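Local coordinates for protein magnesium transporter MgtE (Enterococcus faecalis, PDB 2OUX) that probably carries magnesium ions across the cell membrane as a homodimer, this piece being its cytosolic, magnesium-binding part with a pair of CBS domains, at residues Q220-A234 with V248-E260. Numbering follows the deposited sequence.
Sequences QEDVAQTIRDYDFLA and VTVDDIIDVIDDE. With MG (magnesium ion), chain C; MG (magnesium ion), chain F.
Glu260 OE2 takes a hydrogen bond of 3.0 Å from Gln220 NE2, approached on its anti side, the amide and carboxylate planes standing nearly perpendicular. Glutamine suits this place because its long chain, extended beyond CG, lies over a methyl of Val256, Gln220 CD 3.5 Å from Val256 CG1, before offering its N-H. The other oxygen, Glu260 OE1, sits 3.5 Å from Glu221 OE2, and the two carboxylates stack with planes 13° apart. Glu260 is a magnesium ligand, as is Glu137, which touches Gln220; a cation there would probably ease the repulsion with Glu221.

Beyond this polar end, toward Val250, helices 220-230 and 250-260 cross at a steep slant, 124° between their N-to-C directions. The small Ala224 lets the backbones close in, its CB resting 3.9 Å from Ile253 CG2. Ile253 CD1 meets Ile227 CG1, modelled closer than carbons normally come, so the detail is doubtful. Val223 CG1 meets Val248 CG1, two compact beta-branched side chains packing helix against strand. Arg228 lays NH1 obliquely beside the end of Ile257, but its charge is paired with Asp258 of the second subunit. At the far end Leu233 O accepts Val250 N at 3.0 Å, joining the chain after the first helix to the start of the second.

Arg228 O and Asp231 OD1 hold one magnesium together with four waters, the positive phi of Asp231 turning the chain there; Asp252 OD2 binds another at 2.2 Å, shared with Asp99. The antiparallel pair Ala234–Thr249 ends the hairpin 234-238/244-249, which with strand 214-215 and both helices forms the beta-alpha-beta-beta-alpha unit of the second CBS domain.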
ATOM      1  N   GLN A 220      10.825   2.240  15.473  1.00 35.41           N
ATOM      2  CA  GLN A 220       9.687   2.470  14.592  1.00 35.15           C
ATOM      3  C   GLN A 220       9.798   3.758  13.781  1.00 34.28           C
ATOM      4  O   GLN A 220       9.454   3.779  12.605  1.00 35.71           O
ATOM      5  CB  GLN A 220       8.372   2.449  15.383  1.00 33.53           C
ATOM      6  CG  GLN A 220       8.212   3.529  16.450  1.00 32.63           C
ATOM      7  CD  GLN A 220       6.919   3.368  17.228  1.00 30.81           C
ATOM      8  OE1 GLN A 220       6.474   2.249  17.459  1.00 30.85           O
ATOM      9  NE2 GLN A 220       6.321   4.476  17.648  1.00 29.13           N
ATOM     10  N   GLU A 221      10.284   4.836  14.381  1.00 35.59           N
ATOM     11  CA  GLU A 221      10.403   6.076  13.620  1.00 36.57           C
ATOM     12  C   GLU A 221      11.315   5.901  12.406  1.00 34.53           C
ATOM     13  O   GLU A 221      11.064   6.474  11.343  1.00 32.68           O
ATOM     14  CB  GLU A 221      10.910   7.226  14.508  1.00 41.13           C
ATOM     15  CG  GLU A 221       9.785   7.951  15.272  1.00 47.32           C
ATOM     16  CD  GLU A 221      10.204   9.305  15.866  1.00 50.23           C
ATOM     17  OE1 GLU A 221      11.048   9.325  16.793  1.00 52.70           O
ATOM     18  OE2 GLU A 221       9.681  10.348  15.407  1.00 49.32           O
ATOM     19  N   ASP A 222      12.373   5.110  12.560  1.00 33.83           N
ATOM     20  CA  ASP A 222      13.293   4.880  11.452  1.00 34.04           C
ATOM     21  C   ASP A 222      12.593   4.028  10.405  1.00 32.03           C
ATOM     22  O   ASP A 222      12.745   4.251   9.202  1.00 30.96           O
ATOM     23  CB  ASP A 222      14.575   4.181  11.927  1.00 34.48           C
ATOM     24  CG  ASP A 222      15.395   5.045  12.871  1.00 36.35           C
ATOM     25  OD1 ASP A 222      15.455   6.277  12.654  1.00 36.34           O
ATOM     26  OD2 ASP A 222      15.986   4.494  13.824  1.00 37.57           O
ATOM     27  N   VAL A 223      11.817   3.059  10.876  1.00 29.61           N
ATOM     28  CA  VAL A 223      11.078   2.187   9.983  1.00 28.33           C
ATOM     29  C   VAL A 223      10.108   3.038   9.186  1.00 26.98           C
ATOM     30  O   VAL A 223      10.027   2.924   7.967  1.00 27.33           O
ATOM     31  CB  VAL A 223      10.318   1.120  10.776  1.00 29.65           C
ATOM     32  CG1 VAL A 223       9.373   0.340   9.862  1.00 26.83           C
ATOM     33  CG2 VAL A 223      11.322   0.179  11.419  1.00 29.00           C
ATOM     34  N   ALA A 224       9.384   3.904   9.880  1.00 25.59           N
ATOM     35  CA  ALA A 224       8.424   4.790   9.239  1.00 23.24           C
ATOM     36  C   ALA A 224       9.116   5.644   8.180  1.00 25.07           C
ATOM     37  O   ALA A 224       8.555   5.886   7.109  1.00 24.99           O
ATOM     38  CB  ALA A 224       7.781   5.679  10.283  1.00 20.94           C
ATOM     39  N   GLN A 225      10.335   6.097   8.475  1.00 24.06           N
ATOM     40  CA  GLN A 225      11.066   6.942   7.535  1.00 25.13           C
ATOM     41  C   GLN A 225      11.393   6.179   6.253  1.00 26.40           C
ATOM     42  O   GLN A 225      11.346   6.739   5.155  1.00 28.25           O
ATOM     43  CB  GLN A 225      12.360   7.472   8.175  1.00 24.46           C
ATOM     44  CG  GLN A 225      13.087   8.523   7.332  1.00 24.19           C
ATOM     45  CD  GLN A 225      12.205   9.719   7.021  1.00 26.32           C
ATOM     46  OE1 GLN A 225      11.483  10.207   7.889  1.00 28.66           O
ATOM     47  NE2 GLN A 225      12.268  10.204   5.789  1.00 29.06           N
ATOM     48  N   THR A 226      11.727   4.900   6.398  1.00 26.63           N
ATOM     49  CA  THR A 226      12.041   4.064   5.252  1.00 25.50           C
ATOM     50  C   THR A 226      10.798   3.927   4.376  1.00 25.92           C
ATOM     51  O   THR A 226      10.871   3.999   3.150  1.00 27.68           O
ATOM     52  CB  THR A 226      12.523   2.653   5.708  1.00 26.13           C
ATOM     53  OG1 THR A 226      13.801   2.768   6.347  1.00 26.18           O
ATOM     54  CG2 THR A 226      12.650   1.694   4.516  1.00 25.35           C
ATOM     55  N   ILE A 227       9.648   3.748   5.016  1.00 26.74           N
ATOM     56  CA  ILE A 227       8.397   3.582   4.290  1.00 25.58           C
ATOM     57  C   ILE A 227       8.044   4.875   3.579  1.00 25.74           C
ATOM     58  O   ILE A 227       7.498   4.877   2.475  1.00 24.07           O
ATOM     59  CB  ILE A 227       7.238   3.190   5.248  1.00 27.45           C
ATOM     60  CG1 ILE A 227       7.412   1.746   5.730  1.00 28.22           C
ATOM     61  CG2 ILE A 227       5.913   3.289   4.510  1.00 24.52           C
ATOM     62  CD1 ILE A 227       8.848   1.371   6.042  1.00 34.87           C
ATOM     63  N   ARG A 228       8.363   5.978   4.241  1.00 26.54           N
ATOM     64  CA  ARG A 228       8.095   7.315   3.736  1.00 28.03           C
ATOM     65  C   ARG A 228       8.986   7.592   2.532  1.00 27.12           C
ATOM     66  O   ARG A 228       8.523   8.038   1.498  1.00 25.31           O
ATOM     67  CB  ARG A 228       8.365   8.324   4.859  1.00 31.16           C
ATOM     68  CG  ARG A 228       7.772   9.710   4.672  1.00 36.44           C
ATOM     69  CD  ARG A 228       7.178  10.212   5.996  1.00 39.38           C
ATOM     70  NE  ARG A 228       8.020   9.858   7.135  1.00 38.52           N
ATOM     71  CZ  ARG A 228       7.697  10.061   8.407  1.00 39.26           C
ATOM     72  NH1 ARG A 228       6.535  10.622   8.718  1.00 40.85           N
ATOM     73  NH2 ARG A 228       8.540   9.703   9.373  1.00 37.98           N
ATOM     74  N   ASP A 229      10.273   7.304   2.657  1.00 27.66           N
ATOM     75  CA  ASP A 229      11.206   7.543   1.555  1.00 27.63           C
ATOM     76  C   ASP A 229      11.015   6.649   0.333  1.00 27.57           C
ATOM     77  O   ASP A 229      11.003   7.130  -0.791  1.00 28.36           O
ATOM     78  CB  ASP A 229      12.644   7.383   2.040  1.00 26.43           C
ATOM     79  CG  ASP A 229      13.054   8.468   3.009  1.00 28.58           C
ATOM     80  OD1 ASP A 229      12.553   9.606   2.869  1.00 28.89           O
ATOM     81  OD2 ASP A 229      13.890   8.185   3.894  1.00 28.34           O
ATOM     82  N   TYR A 230      10.881   5.346   0.553  1.00 27.81           N
ATOM     83  CA  TYR A 230      10.738   4.401  -0.557  1.00 27.34           C
ATOM     84  C   TYR A 230       9.316   4.186  -1.061  1.00 26.17           C
ATOM     85  O   TYR A 230       9.104   3.450  -2.014  1.00 23.70           O
ATOM     86  CB  TYR A 230      11.355   3.053  -0.167  1.00 26.01           C
ATOM     87  CG  TYR A 230      12.857   3.109  -0.008  1.00 29.10           C
ATOM     88  CD1 TYR A 230      13.711   2.774  -1.065  1.00 29.38           C
ATOM     89  CD2 TYR A 230      13.429   3.544   1.183  1.00 29.15           C
ATOM     90  CE1 TYR A 230      15.097   2.874  -0.926  1.00 29.31           C
ATOM     91  CE2 TYR A 230      14.803   3.646   1.327  1.00 29.54           C
ATOM     92  CZ  TYR A 230      15.631   3.313   0.274  1.00 29.70           C
ATOM     93  OH  TYR A 230      16.993   3.423   0.444  1.00 30.08           O
ATOM     94  N   ASP A 231       8.346   4.834  -0.421  1.00 28.43           N
ATOM     95  CA  ASP A 231       6.944   4.685  -0.812  1.00 26.63           C
ATOM     96  C   ASP A 231       6.538   3.204  -0.914  1.00 26.43           C
ATOM     97  O   ASP A 231       5.870   2.799  -1.865  1.00 26.27           O
ATOM     98  CB  ASP A 231       6.696   5.394  -2.152  1.00 27.97           C
ATOM     99  CG  ASP A 231       7.019   6.882  -2.095  1.00 28.71           C
ATOM    100  OD1 ASP A 231       6.799   7.481  -1.034  1.00 29.07           O
ATOM    101  OD2 ASP A 231       7.477   7.459  -3.102  1.00 27.65           O
ATOM    102  N   PHE A 232       6.956   2.397   0.060  1.00 26.08           N
ATOM    103  CA  PHE A 232       6.626   0.971   0.073  1.00 25.74           C
ATOM    104  C   PHE A 232       5.340   0.741   0.860  1.00 27.45           C
ATOM    105  O   PHE A 232       5.037   1.496   1.790  1.00 28.31           O
ATOM    106  CB  PHE A 232       7.712   0.156   0.763  1.00 25.93           C
ATOM    107  CG  PHE A 232       8.997   0.055   0.005  1.00 27.71           C
ATOM    108  CD1 PHE A 232       9.011   0.025  -1.380  1.00 27.39           C
ATOM    109  CD2 PHE A 232      10.196  -0.118   0.689  1.00 28.47           C
ATOM    110  CE1 PHE A 232      10.202  -0.188  -2.073  1.00 29.79           C
ATOM    111  CE2 PHE A 232      11.384  -0.333   0.002  1.00 28.53           C
ATOM    112  CZ  PHE A 232      11.384  -0.369  -1.380  1.00 26.67           C
ATOM    113  N   LEU A 233       4.599  -0.308   0.505  1.00 25.17           N
ATOM    114  CA  LEU A 233       3.368  -0.634   1.218  1.00 23.78           C
ATOM    115  C   LEU A 233       3.716  -1.649   2.301  1.00 23.45           C
ATOM    116  O   LEU A 233       2.886  -2.010   3.132  1.00 23.38           O
ATOM    117  CB  LEU A 233       2.319  -1.183   0.246  1.00 23.27           C
ATOM    118  CG  LEU A 233       2.686  -2.413  -0.585  1.00 26.14           C
ATOM    119  CD1 LEU A 233       2.422  -3.687   0.226  1.00 21.83           C
ATOM    120  CD2 LEU A 233       1.846  -2.417  -1.860  1.00 23.97           C
ATOM    121  N   ALA A 234       4.966  -2.099   2.286  1.00 23.86           N
ATOM    122  CA  ALA A 234       5.458  -3.043   3.283  1.00 25.14           C
ATOM    123  C   ALA A 234       6.982  -3.102   3.222  1.00 24.86           C
ATOM    124  O   ALA A 234       7.580  -2.750   2.203  1.00 24.33           O
ATOM    125  CB  ALA A 234       4.866  -4.438   3.050  1.00 24.00           C
ATOM    126  N   VAL A 248       6.505  -5.085   8.060  1.00 18.73           N
ATOM    127  CA  VAL A 248       5.818  -3.970   8.687  1.00 18.25           C
ATOM    128  C   VAL A 248       5.070  -3.319   7.528  1.00 17.72           C
ATOM    129  O   VAL A 248       5.678  -2.946   6.530  1.00 17.28           O
ATOM    130  CB  VAL A 248       6.826  -2.981   9.306  1.00 15.39           C
ATOM    131  CG1 VAL A 248       6.141  -1.711   9.688  1.00 17.58           C
ATOM    132  CG2 VAL A 248       7.469  -3.602  10.523  1.00 15.24           C
ATOM    133  N   THR A 249       3.755  -3.188   7.670  1.00 19.01           N
ATOM    134  CA  THR A 249       2.911  -2.631   6.626  1.00 18.89           C
ATOM    135  C   THR A 249       2.611  -1.146   6.769  1.00 18.59           C
ATOM    136  O   THR A 249       2.581  -0.617   7.871  1.00 21.64           O
ATOM    137  CB  THR A 249       1.596  -3.420   6.553  1.00 20.17           C
ATOM    138  OG1 THR A 249       0.955  -3.407   7.837  1.00 22.02           O
ATOM    139  CG2 THR A 249       1.884  -4.858   6.172  1.00 18.62           C
ATOM    140  N   VAL A 250       2.365  -0.481   5.641  1.00 17.93           N
ATOM    141  CA  VAL A 250       2.109   0.950   5.657  1.00 21.02           C
ATOM    142  C   VAL A 250       0.922   1.381   6.512  1.00 22.51           C
ATOM    143  O   VAL A 250       0.925   2.477   7.065  1.00 24.92           O
ATOM    144  CB  VAL A 250       1.917   1.519   4.226  1.00 19.62           C
ATOM    145  CG1 VAL A 250       0.598   1.033   3.614  1.00 21.36           C
ATOM    146  CG2 VAL A 250       1.957   3.025   4.267  1.00 19.70           C
ATOM    147  N   ASP A 251      -0.100   0.541   6.618  1.00 22.78           N
ATOM    148  CA  ASP A 251      -1.263   0.921   7.417  1.00 23.14           C
ATOM    149  C   ASP A 251      -0.912   1.060   8.896  1.00 22.02           C
ATOM    150  O   ASP A 251      -1.449   1.933   9.580  1.00 21.49           O
ATOM    151  CB  ASP A 251      -2.401  -0.084   7.246  1.00 22.47           C
ATOM    152  CG  ASP A 251      -1.985  -1.490   7.579  1.00 24.35           C
ATOM    153  OD1 ASP A 251      -2.668  -2.115   8.421  1.00 23.72           O
ATOM    154  OD2 ASP A 251      -0.982  -1.971   6.999  1.00 23.75           O
ATOM    155  N   ASP A 252      -0.020   0.204   9.388  1.00 19.87           N
ATOM    156  CA  ASP A 252       0.393   0.289  10.785  1.00 22.11           C
ATOM    157  C   ASP A 252       1.378   1.442  10.984  1.00 24.16           C
ATOM    158  O   ASP A 252       1.388   2.091  12.030  1.00 23.79           O
ATOM    159  CB  ASP A 252       1.040  -1.009  11.242  1.00 18.31           C
ATOM    160  CG  ASP A 252       0.059  -2.152  11.324  1.00 20.30           C
ATOM    161  OD1 ASP A 252      -1.149  -1.931  11.611  1.00 21.39           O
ATOM    162  OD2 ASP A 252       0.519  -3.281  11.117  1.00 17.64           O
ATOM    163  N   ILE A 253       2.200   1.704   9.972  1.00 24.63           N
ATOM    164  CA  ILE A 253       3.156   2.795  10.063  1.00 25.86           C
ATOM    165  C   ILE A 253       2.413   4.109  10.192  1.00 24.46           C
ATOM    166  O   ILE A 253       2.872   5.026  10.865  1.00 24.27           O
ATOM    167  CB  ILE A 253       4.086   2.820   8.826  1.00 26.75           C
ATOM    168  CG1 ILE A 253       5.231   1.842   9.065  1.00 31.39           C
ATOM    169  CG2 ILE A 253       4.638   4.225   8.561  1.00 27.60           C
ATOM    170  CD1 ILE A 253       5.324   0.771   7.969  1.00 36.47           C
ATOM    171  N   ILE A 254       1.261   4.209   9.546  1.00 23.58           N
ATOM    172  CA  ILE A 254       0.503   5.432   9.657  1.00 24.72           C
ATOM    173  C   ILE A 254       0.095   5.643  11.115  1.00 26.21           C
ATOM    174  O   ILE A 254       0.154   6.768  11.616  1.00 24.80           O
ATOM    175  CB  ILE A 254      -0.736   5.415   8.738  1.00 25.44           C
ATOM    176  CG1 ILE A 254      -0.289   5.673   7.286  1.00 25.27           C
ATOM    177  CG2 ILE A 254      -1.740   6.470   9.203  1.00 24.42           C
ATOM    178  CD1 ILE A 254      -1.344   5.462   6.231  1.00 16.57           C
ATOM    179  N   ASP A 255      -0.298   4.569  11.800  1.00 25.82           N
ATOM    180  CA  ASP A 255      -0.693   4.689  13.204  1.00 28.18           C
ATOM    181  C   ASP A 255       0.522   5.092  14.026  1.00 30.06           C
ATOM    182  O   ASP A 255       0.426   5.903  14.941  1.00 32.23           O
ATOM    183  CB  ASP A 255      -1.254   3.370  13.749  1.00 25.97           C
ATOM    184  CG  ASP A 255      -2.620   3.023  13.175  1.00 24.26           C
ATOM    185  OD1 ASP A 255      -3.317   3.921  12.660  1.00 24.24           O
ATOM    186  OD2 ASP A 255      -3.003   1.844  13.251  1.00 24.91           O
ATOM    187  N   VAL A 256       1.666   4.507  13.700  1.00 30.91           N
ATOM    188  CA  VAL A 256       2.898   4.839  14.386  1.00 29.72           C
ATOM    189  C   VAL A 256       3.161   6.331  14.194  1.00 29.76           C
ATOM    190  O   VAL A 256       3.439   7.046  15.155  1.00 29.21           O
ATOM    191  CB  VAL A 256       4.070   4.026  13.822  1.00 28.71           C
ATOM    192  CG1 VAL A 256       5.395   4.610  14.295  1.00 29.19           C
ATOM    193  CG2 VAL A 256       3.943   2.587  14.269  1.00 26.91           C
ATOM    194  N   ILE A 257       3.059   6.797  12.952  1.00 30.37           N
ATOM    195  CA  ILE A 257       3.280   8.211  12.647  1.00 30.67           C
ATOM    196  C   ILE A 257       2.293   9.074  13.433  1.00 32.24           C
ATOM    197  O   ILE A 257       2.650  10.146  13.930  1.00 32.89           O
ATOM    198  CB  ILE A 257       3.109   8.512  11.131  1.00 29.88           C
ATOM    199  CG1 ILE A 257       4.242   7.863  10.331  1.00 31.74           C
ATOM    200  CG2 ILE A 257       3.115  10.022  10.887  1.00 28.71           C
ATOM    201  CD1 ILE A 257       4.014   7.854   8.838  1.00 32.40           C
ATOM    202  N   ASP A 258       1.050   8.613  13.541  1.00 32.66           N
ATOM    203  CA  ASP A 258       0.043   9.362  14.275  1.00 32.60           C
ATOM    204  C   ASP A 258       0.458   9.483  15.738  1.00 33.64           C
ATOM    205  O   ASP A 258       0.270  10.532  16.362  1.00 32.73           O
ATOM    206  CB  ASP A 258      -1.332   8.685  14.183  1.00 32.89           C
ATOM    207  CG  ASP A 258      -2.055   8.988  12.876  1.00 34.99           C
ATOM    208  OD1 ASP A 258      -1.852  10.088  12.327  1.00 36.08           O
ATOM    209  OD2 ASP A 258      -2.840   8.136  12.404  1.00 35.78           O
ATOM    210  N   ASP A 259       1.027   8.411  16.279  1.00 33.88           N
ATOM    211  CA  ASP A 259       1.461   8.409  17.666  1.00 36.81           C
ATOM    212  C   ASP A 259       2.642   9.345  17.906  1.00 38.83           C
ATOM    213  O   ASP A 259       2.630  10.147  18.835  1.00 40.80           O
ATOM    214  CB  ASP A 259       1.821   6.991  18.116  1.00 36.30           C
ATOM    215  CG  ASP A 259       0.605   6.069  18.190  1.00 36.80           C
ATOM    216  OD1 ASP A 259      -0.534   6.579  18.264  1.00 35.78           O
ATOM    217  OD2 ASP A 259       0.790   4.835  18.188  1.00 35.09           O
ATOM    218  N   GLU A 260       3.664   9.250  17.068  1.00 39.82           N
ATOM    219  CA  GLU A 260       4.831  10.106  17.222  1.00 40.55           C
ATOM    220  C   GLU A 260       4.472  11.590  17.208  1.00 42.07           C
ATOM    221  O   GLU A 260       5.048  12.390  17.956  1.00 43.61           O
ATOM    222  CB  GLU A 260       5.839   9.806  16.120  1.00 38.43           C
ATOM    223  CG  GLU A 260       6.521   8.461  16.271  1.00 38.48           C
ATOM    224  CD  GLU A 260       7.297   8.341  17.579  1.00 40.17           C
ATOM    225  OE1 GLU A 260       7.673   9.394  18.145  1.00 40.33           O
ATOM    226  OE2 GLU A 260       7.545   7.199  18.031  1.00 36.96           O
TER
HETATM  227 MG    MG C 401       6.980   8.936   0.561  1.00 28.25          MG
HETATM  228 MG    MG F 406      -0.551  -5.138  10.772  1.00 28.46          MG
HETATM  229  O   HOH W   1       8.636   9.493  -1.022  1.00 24.86           O
HETATM  230  O   HOH W   2       7.430  10.842   1.665  1.00 22.84           O
HETATM  231  O   HOH W   3       5.131   8.626   1.565  1.00 24.11           O
HETATM  232  O   HOH W   4       5.896  10.178  -0.742  1.00 26.70           O
HETATM  233  O   HOH W   5      -1.917  -7.012  10.720  1.00 18.69           O